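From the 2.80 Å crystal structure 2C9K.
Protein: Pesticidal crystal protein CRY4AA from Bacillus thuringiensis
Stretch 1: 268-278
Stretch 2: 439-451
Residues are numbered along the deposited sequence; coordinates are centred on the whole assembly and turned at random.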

ATOM      1  N   ASN A 268      -1.336  -9.198 -21.740  1.00 21.07           N
ATOM      2  CA  ASN A 268      -2.203  -9.798 -22.758  1.00 21.28           C
ATOM      3  C   ASN A 268      -3.696  -9.581 -22.583  1.00 22.63           C
ATOM      4  O   ASN A 268      -4.506 -10.389 -23.033  1.00 22.28           O
ATOM      5  CB  ASN A 268      -1.938 -11.297 -22.888  1.00 21.23           C
ATOM      6  CG  ASN A 268      -0.600 -11.594 -23.520  1.00 23.32           C
ATOM      7  OD1 ASN A 268      -0.052 -10.781 -24.276  1.00 24.45           O
ATOM      8  ND2 ASN A 268      -0.067 -12.770 -23.228  1.00 24.13           N
ATOM      9  N   PHE A 269      -4.060  -8.479 -21.941  1.00 24.17           N
ATOM     10  CA  PHE A 269      -5.457  -8.172 -21.717  1.00 25.29           C
ATOM     11  C   PHE A 269      -6.204  -7.896 -23.018  1.00 27.13           C
ATOM     12  O   PHE A 269      -7.237  -8.504 -23.309  1.00 28.54           O
ATOM     13  CB  PHE A 269      -5.594  -6.948 -20.823  1.00 23.09           C
ATOM     14  CG  PHE A 269      -7.007  -6.480 -20.683  1.00 21.94           C
ATOM     15  CD1 PHE A 269      -7.905  -7.178 -19.880  1.00 20.92           C
ATOM     16  CD2 PHE A 269      -7.466  -5.390 -21.413  1.00 19.46           C
ATOM     17  CE1 PHE A 269      -9.248  -6.796 -19.812  1.00 21.57           C
ATOM     18  CE2 PHE A 269      -8.804  -5.003 -21.349  1.00 20.00           C
ATOM     19  CZ  PHE A 269      -9.695  -5.708 -20.549  1.00 20.28           C
ATOM     20  N   GLU A 270      -5.674  -6.963 -23.795  1.00 29.05           N
ATOM     21  CA  GLU A 270      -6.301  -6.555 -25.039  1.00 29.03           C
ATOM     22  C   GLU A 270      -6.350  -7.603 -26.142  1.00 27.25           C
ATOM     23  O   GLU A 270      -7.308  -7.638 -26.900  1.00 27.44           O
ATOM     24  CB  GLU A 270      -5.633  -5.271 -25.547  1.00 29.74           C
ATOM     25  CG  GLU A 270      -5.626  -4.142 -24.511  1.00 36.41           C
ATOM     26  CD  GLU A 270      -4.377  -4.134 -23.601  1.00 43.15           C
ATOM     27  OE1 GLU A 270      -3.917  -5.225 -23.166  1.00 43.76           O
ATOM     28  OE2 GLU A 270      -3.865  -3.019 -23.309  1.00 43.77           O
ATOM     29  N   GLU A 271      -5.347  -8.465 -26.237  0.50 26.63           N
ATOM     30  CA  GLU A 271      -5.358  -9.463 -27.298  0.50 25.85           C
ATOM     31  C   GLU A 271      -5.919 -10.817 -26.908  0.50 24.38           C
ATOM     32  O   GLU A 271      -5.749 -11.800 -27.626  0.50 22.64           O
ATOM     33  CB  GLU A 271      -3.960  -9.610 -27.892  0.50 28.72           C
ATOM     34  CG  GLU A 271      -3.562  -8.396 -28.715  1.00 33.86           C
ATOM     35  CD  GLU A 271      -2.405  -8.668 -29.657  1.00 38.50           C
ATOM     36  OE1 GLU A 271      -2.124  -7.792 -30.506  1.00 39.44           O
ATOM     37  OE2 GLU A 271      -1.779  -9.753 -29.549  1.00 40.27           O
ATOM     38  N   SER A 272      -6.607 -10.850 -25.773  1.00 24.21           N
ATOM     39  CA  SER A 272      -7.241 -12.066 -25.272  1.00 23.92           C
ATOM     40  C   SER A 272      -8.730 -11.783 -25.158  1.00 24.16           C
ATOM     41  O   SER A 272      -9.131 -10.637 -24.992  1.00 23.87           O
ATOM     42  CB  SER A 272      -6.672 -12.439 -23.909  1.00 24.38           C
ATOM     43  OG  SER A 272      -5.269 -12.630 -23.996  1.00 24.64           O
ATOM     44  N   PRO A 273      -9.572 -12.825 -25.251  1.00 25.57           N
ATOM     45  CA  PRO A 273     -11.032 -12.665 -25.164  1.00 26.02           C
ATOM     46  C   PRO A 273     -11.603 -12.446 -23.770  1.00 27.08           C
ATOM     47  O   PRO A 273     -12.686 -11.881 -23.622  1.00 28.96           O
ATOM     48  CB  PRO A 273     -11.549 -13.956 -25.783  1.00 24.19           C
ATOM     49  CG  PRO A 273     -10.541 -14.944 -25.295  1.00 26.02           C
ATOM     50  CD  PRO A 273      -9.222 -14.225 -25.546  1.00 25.14           C
ATOM     51  N   TYR A 274     -10.879 -12.894 -22.753  1.00 26.80           N
ATOM     52  CA  TYR A 274     -11.342 -12.771 -21.378  1.00 28.34           C
ATOM     53  C   TYR A 274     -11.896 -11.398 -21.003  1.00 27.54           C
ATOM     54  O   TYR A 274     -12.611 -11.262 -20.007  1.00 26.57           O
ATOM     55  CB  TYR A 274     -10.212 -13.167 -20.425  1.00 29.80           C
ATOM     56  CG  TYR A 274      -9.594 -14.473 -20.830  1.00 30.65           C
ATOM     57  CD1 TYR A 274      -8.364 -14.506 -21.478  1.00 31.37           C
ATOM     58  CD2 TYR A 274     -10.284 -15.674 -20.656  1.00 31.02           C
ATOM     59  CE1 TYR A 274      -7.835 -15.705 -21.954  1.00 32.08           C
ATOM     60  CE2 TYR A 274      -9.766 -16.877 -21.125  1.00 31.52           C
ATOM     61  CZ  TYR A 274      -8.540 -16.881 -21.776  1.00 32.03           C
ATOM     62  OH  TYR A 274      -8.014 -18.056 -22.254  1.00 32.70           O
ATOM     63  N   LYS A 275     -11.577 -10.384 -21.794  1.00 25.90           N
ATOM     64  CA  LYS A 275     -12.073  -9.049 -21.502  1.00 25.33           C
ATOM     65  C   LYS A 275     -13.578  -8.968 -21.726  1.00 26.06           C
ATOM     66  O   LYS A 275     -14.218  -8.012 -21.298  1.00 27.59           O
ATOM     67  CB  LYS A 275     -11.354  -8.015 -22.371  1.00 23.06           C
ATOM     68  CG  LYS A 275     -11.356  -8.348 -23.853  1.00 22.78           C
ATOM     69  CD  LYS A 275     -10.578  -7.326 -24.652  1.00 20.29           C
ATOM     70  CE  LYS A 275     -10.775  -7.537 -26.139  1.00 21.88           C
ATOM     71  NZ  LYS A 275      -9.929  -6.618 -26.960  1.00 20.90           N
ATOM     72  N   TYR A 276     -14.143  -9.981 -22.381  1.00 26.49           N
ATOM     73  CA  TYR A 276     -15.579 -10.006 -22.678  1.00 25.37           C
ATOM     74  C   TYR A 276     -16.388 -10.786 -21.649  1.00 24.24           C
ATOM     75  O   TYR A 276     -17.610 -10.811 -21.701  1.00 23.07           O
ATOM     76  CB  TYR A 276     -15.824 -10.591 -24.075  1.00 25.06           C
ATOM     77  CG  TYR A 276     -15.276  -9.753 -25.214  1.00 23.11           C
ATOM     78  CD1 TYR A 276     -14.384 -10.297 -26.134  1.00 23.84           C
ATOM     79  CD2 TYR A 276     -15.647  -8.417 -25.371  1.00 23.23           C
ATOM     80  CE1 TYR A 276     -13.873  -9.539 -27.177  1.00 23.09           C
ATOM     81  CE2 TYR A 276     -15.139  -7.646 -26.415  1.00 22.82           C
ATOM     82  CZ  TYR A 276     -14.250  -8.220 -27.309  1.00 23.50           C
ATOM     83  OH  TYR A 276     -13.717  -7.471 -28.326  1.00 25.27           O
ATOM     84  N   TYR A 277     -15.689 -11.430 -20.722  1.00 24.96           N
ATOM     85  CA  TYR A 277     -16.333 -12.194 -19.663  1.00 24.19           C
ATOM     86  C   TYR A 277     -16.728 -11.261 -18.536  1.00 25.06           C
ATOM     87  O   TYR A 277     -16.342 -10.089 -18.517  1.00 24.63           O
ATOM     88  CB  TYR A 277     -15.385 -13.254 -19.114  1.00 23.33           C
ATOM     89  CG  TYR A 277     -15.257 -14.468 -19.990  1.00 23.75           C
ATOM     90  CD1 TYR A 277     -14.790 -14.363 -21.299  1.00 24.88           C
ATOM     91  CD2 TYR A 277     -15.616 -15.727 -19.516  1.00 24.39           C
ATOM     92  CE1 TYR A 277     -14.689 -15.484 -22.115  1.00 25.02           C
ATOM     93  CE2 TYR A 277     -15.517 -16.851 -20.320  1.00 25.02           C
ATOM     94  CZ  TYR A 277     -15.053 -16.720 -21.614  1.00 25.15           C
ATOM     95  OH  TYR A 277     -14.948 -17.829 -22.402  1.00 26.80           O
ATOM     96  N   ASP A 278     -17.486 -11.799 -17.588  1.00 26.60           N
ATOM     97  CA  ASP A 278     -17.964 -11.044 -16.441  1.00 27.32           C
ATOM     98  C   ASP A 278     -16.824 -10.404 -15.655  1.00 26.19           C
ATOM     99  O   ASP A 278     -15.734 -10.963 -15.547  1.00 25.74           O
ATOM    100  CB  ASP A 278     -18.764 -11.961 -15.518  1.00 32.84           C
ATOM    101  CG  ASP A 278     -19.529 -11.194 -14.463  1.00 38.42           C
ATOM    102  OD1 ASP A 278     -20.482 -10.469 -14.838  1.00 41.22           O
ATOM    103  OD2 ASP A 278     -19.175 -11.309 -13.264  1.00 40.67           O
ATOM    104  N   SER A 439      -2.653 -16.448 -13.512  1.00 27.51           N
ATOM    105  CA  SER A 439      -2.933 -16.522 -14.934  1.00 28.26           C
ATOM    106  C   SER A 439      -4.358 -17.002 -15.203  1.00 29.56           C
ATOM    107  O   SER A 439      -4.859 -17.891 -14.511  1.00 30.01           O
ATOM    108  CB  SER A 439      -1.933 -17.477 -15.580  1.00 28.61           C
ATOM    109  OG  SER A 439      -1.711 -17.157 -16.937  1.00 32.28           O
ATOM    110  N   LEU A 440      -5.014 -16.392 -16.191  1.00 29.92           N
ATOM    111  CA  LEU A 440      -6.365 -16.782 -16.588  1.00 29.74           C
ATOM    112  C   LEU A 440      -6.252 -17.411 -17.970  1.00 31.68           C
ATOM    113  O   LEU A 440      -5.760 -16.786 -18.907  1.00 33.00           O
ATOM    114  CB  LEU A 440      -7.303 -15.569 -16.646  1.00 28.31           C
ATOM    115  CG  LEU A 440      -8.647 -15.685 -17.399  1.00 25.55           C
ATOM    116  CD1 LEU A 440      -9.401 -16.933 -16.981  1.00 26.06           C
ATOM    117  CD2 LEU A 440      -9.497 -14.448 -17.119  1.00 22.82           C
ATOM    118  N   SER A 441      -6.682 -18.660 -18.085  1.00 33.83           N
ATOM    119  CA  SER A 441      -6.628 -19.377 -19.353  1.00 34.79           C
ATOM    120  C   SER A 441      -7.542 -20.579 -19.293  1.00 35.63           C
ATOM    121  O   SER A 441      -7.562 -21.320 -18.308  1.00 37.60           O
ATOM    122  CB  SER A 441      -5.213 -19.863 -19.640  1.00 34.83           C
ATOM    123  OG  SER A 441      -4.893 -20.943 -18.788  1.00 35.13           O
ATOM    124  N   ILE A 442      -8.303 -20.765 -20.357  1.00 36.27           N
ATOM    125  CA  ILE A 442      -9.224 -21.878 -20.461  1.00 36.11           C
ATOM    126  C   ILE A 442      -8.718 -22.659 -21.665  1.00 38.36           C
ATOM    127  O   ILE A 442      -9.158 -22.428 -22.791  1.00 38.95           O
ATOM    128  CB  ILE A 442     -10.638 -21.355 -20.709  1.00 34.45           C
ATOM    129  CG1 ILE A 442     -10.972 -20.307 -19.643  1.00 33.35           C
ATOM    130  CG2 ILE A 442     -11.626 -22.493 -20.676  1.00 33.78           C
ATOM    131  CD1 ILE A 442     -12.247 -19.565 -19.888  1.00 33.90           C
ATOM    132  N   PRO A 443      -7.760 -23.576 -21.442  1.00 39.97           N
ATOM    133  CA  PRO A 443      -7.168 -24.401 -22.505  1.00 41.21           C
ATOM    134  C   PRO A 443      -8.205 -25.139 -23.335  1.00 42.42           C
ATOM    135  O   PRO A 443      -8.104 -25.213 -24.555  1.00 42.70           O
ATOM    136  CB  PRO A 443      -6.260 -25.356 -21.735  1.00 40.35           C
ATOM    137  CG  PRO A 443      -5.845 -24.538 -20.555  1.00 41.16           C
ATOM    138  CD  PRO A 443      -7.150 -23.895 -20.140  1.00 39.64           C
ATOM    139  N   ALA A 444      -9.208 -25.685 -22.668  1.00 43.98           N
ATOM    140  CA  ALA A 444     -10.256 -26.415 -23.362  1.00 46.64           C
ATOM    141  C   ALA A 444     -10.876 -25.618 -24.513  1.00 47.37           C
ATOM    142  O   ALA A 444     -11.635 -26.167 -25.316  1.00 49.71           O
ATOM    143  CB  ALA A 444     -11.344 -26.817 -22.365  1.00 46.19           C
ATOM    144  N   THR A 445     -10.545 -24.335 -24.617  1.00 46.13           N
ATOM    145  CA  THR A 445     -11.148 -23.506 -25.654  1.00 43.79           C
ATOM    146  C   THR A 445     -10.213 -22.513 -26.331  1.00 41.98           C
ATOM    147  O   THR A 445     -10.242 -22.359 -27.549  1.00 41.91           O
ATOM    148  CB  THR A 445     -12.339 -22.712 -25.061  1.00 43.70           C
ATOM    149  OG1 THR A 445     -13.297 -23.627 -24.503  1.00 43.74           O
ATOM    150  CG2 THR A 445     -12.997 -21.852 -26.127  1.00 42.44           C
ATOM    151  N   TYR A 446      -9.386 -21.837 -25.543  1.00 39.72           N
ATOM    152  CA  TYR A 446      -8.486 -20.834 -26.087  1.00 35.71           C
ATOM    153  C   TYR A 446      -7.012 -21.155 -25.972  1.00 34.75           C
ATOM    154  O   TYR A 446      -6.595 -22.025 -25.201  1.00 33.04           O
ATOM    155  CB  TYR A 446      -8.724 -19.494 -25.402  1.00 34.03           C
ATOM    156  CG  TYR A 446     -10.177 -19.146 -25.208  1.00 32.36           C
ATOM    157  CD1 TYR A 446     -10.927 -19.739 -24.201  1.00 30.34           C
ATOM    158  CD2 TYR A 446     -10.794 -18.206 -26.024  1.00 32.36           C
ATOM    159  CE1 TYR A 446     -12.252 -19.401 -24.009  1.00 30.24           C
ATOM    160  CE2 TYR A 446     -12.120 -17.861 -25.839  1.00 31.81           C
ATOM    161  CZ  TYR A 446     -12.842 -18.461 -24.831  1.00 30.93           C
ATOM    162  OH  TYR A 446     -14.153 -18.105 -24.650  1.00 29.35           O
ATOM    163  N   LYS A 447      -6.227 -20.418 -26.754  1.00 34.26           N
ATOM    164  CA  LYS A 447      -4.778 -20.557 -26.757  1.00 32.94           C
ATOM    165  C   LYS A 447      -4.178 -19.334 -26.077  1.00 30.92           C
ATOM    166  O   LYS A 447      -2.988 -19.312 -25.770  1.00 31.13           O
ATOM    167  CB  LYS A 447      -4.241 -20.663 -28.183  1.00 32.53           C
ATOM    168  CG  LYS A 447      -4.540 -21.975 -28.854  1.00 32.53           C
ATOM    169  CD  LYS A 447      -3.868 -22.036 -30.209  1.00 36.35           C
ATOM    170  CE  LYS A 447      -4.241 -23.306 -30.942  1.00 37.15           C
ATOM    171  NZ  LYS A 447      -3.983 -24.476 -30.073  1.00 40.48           N
ATOM    172  N   THR A 448      -5.012 -18.321 -25.853  0.50 27.94           N
ATOM    173  CA  THR A 448      -4.566 -17.099 -25.207  0.50 26.02           C
ATOM    174  C   THR A 448      -4.589 -17.261 -23.706  0.50 25.30           C
ATOM    175  O   THR A 448      -5.330 -18.077 -23.172  0.50 23.94           O
ATOM    176  CB  THR A 448      -5.451 -15.906 -25.561  0.50 25.04           C
ATOM    177  OG1 THR A 448      -6.817 -16.265 -25.368  1.00 27.37           O
ATOM    178  CG2 THR A 448      -5.247 -15.493 -26.986  1.00 23.69           C
ATOM    179  N   GLN A 449      -3.775 -16.459 -23.035  1.00 26.43           N
ATOM    180  CA  GLN A 449      -3.661 -16.493 -21.582  1.00 26.67           C
ATOM    181  C   GLN A 449      -3.277 -15.088 -21.121  1.00 25.81           C
ATOM    182  O   GLN A 449      -2.422 -14.444 -21.733  1.00 24.69           O
ATOM    183  CB  GLN A 449      -2.573 -17.491 -21.194  1.00 27.59           C
ATOM    184  CG  GLN A 449      -2.508 -17.848 -19.733  1.00 30.35           C
ATOM    185  CD  GLN A 449      -1.356 -18.798 -19.429  1.00 30.12           C
ATOM    186  OE1 GLN A 449      -1.157 -19.213 -18.285  1.00 31.23           O
ATOM    187  NE2 GLN A 449      -0.591 -19.145 -20.454  1.00 27.68           N
ATOM    188  N   VAL A 450      -3.933 -14.611 -20.065  1.00 25.49           N
ATOM    189  CA  VAL A 450      -3.662 -13.283 -19.506  1.00 25.86           C
ATOM    190  C   VAL A 450      -2.981 -13.437 -18.146  1.00 25.82           C
ATOM    191  O   VAL A 450      -3.451 -14.193 -17.290  1.00 26.41           O
ATOM    192  CB  VAL A 450      -4.962 -12.474 -19.298  1.00 25.60           C
ATOM    193  CG1 VAL A 450      -4.662 -11.204 -18.545  1.00 26.94           C
ATOM    194  CG2 VAL A 450      -5.581 -12.133 -20.631  1.00 27.28           C
ATOM    195  N   TYR A 451      -1.878 -12.724 -17.941  1.00 24.85           N
ATOM    196  CA  TYR A 451      -1.170 -12.817 -16.672  1.00 24.57           C
ATOM    197  C   TYR A 451      -1.301 -11.534 -15.870  1.00 23.72           C
ATOM    198  O   TYR A 451      -1.645 -10.479 -16.402  1.00 24.62           O
ATOM    199  CB  TYR A 451       0.329 -13.074 -16.884  1.00 24.31           C
ATOM    200  CG  TYR A 451       0.699 -14.293 -17.707  1.00 26.15           C
ATOM    201  CD1 TYR A 451       0.654 -14.265 -19.102  1.00 26.63           C
ATOM    202  CD2 TYR A 451       1.143 -15.459 -17.090  1.00 24.75           C
ATOM    203  CE1 TYR A 451       1.048 -15.367 -19.860  1.00 27.43           C
ATOM    204  CE2 TYR A 451       1.536 -16.560 -17.832  1.00 26.80           C
ATOM    205  CZ  TYR A 451       1.490 -16.513 -19.215  1.00 28.56           C
ATOM    206  OH  TYR A 451       1.900 -17.609 -19.948  1.00 28.49           O
TER

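Two distant segments of one chain pack together and bury 631 Å² between them. Stretch 2 is a hairpin-like excursion: its two strand ends pair through Leu 440 N to Val 450 O (2.9 Å) and Val 450 N to Leu 440 O (3.1 Å), and the residues between loop outward. Stretch 1, a type I turn from Phe 269 to Ser 272 followed by a 3-10 segment at 274-276, lies against this loop, with the CA atoms of Asn 268 and Val 450 5.0 Å apart.

The main bump is Tyr 274, whose ring enters a hollow lined by Leu 440, Ile 442, Tyr 446, Thr 448 and Val 450. Leu 440 CG lies over one ring face, 3.9 Å from the centroid of the Tyr 274 ring in a CH-pi contact; Ile 442 CD1 meets the ring edge, 3.9 Å from Tyr 274 CE2; Val 450 CG2 comes within 3.8 Å of Tyr 274 CD1. The ring also turns an edge toward the face of Tyr 446. At the bottom, the phenol finds polar backbone: Tyr 274 OH donates to Thr 448 O (2.8 Å) and accepts a weak hydrogen bond from Ile 442 N (3.3 Å), so the hydroxyl both donates and accepts.

Beside this plug, Pro 273 CG packs 3.4 Å from Tyr 446 CD2, an apolar contact. Tyr 277 reaches the same tyrosine by its hydroxyl: Tyr 277 OH and Tyr 446 OH share a very short hydrogen bond of 2.4 Å.

Toward the strand, Val 450 CG2 nestles against the turn, 3.2 Å from Asn 268 O and 3.4 Å from Ser 272 OG. Ser 272 OG donates to Asn 268 O (2.6 Å), tying polar atoms together beside that methyl. Asn 268 ND2 donates to Gln 449 O (3.3 Å), fastening the start of stretch 1 to the backbone of stretch 2.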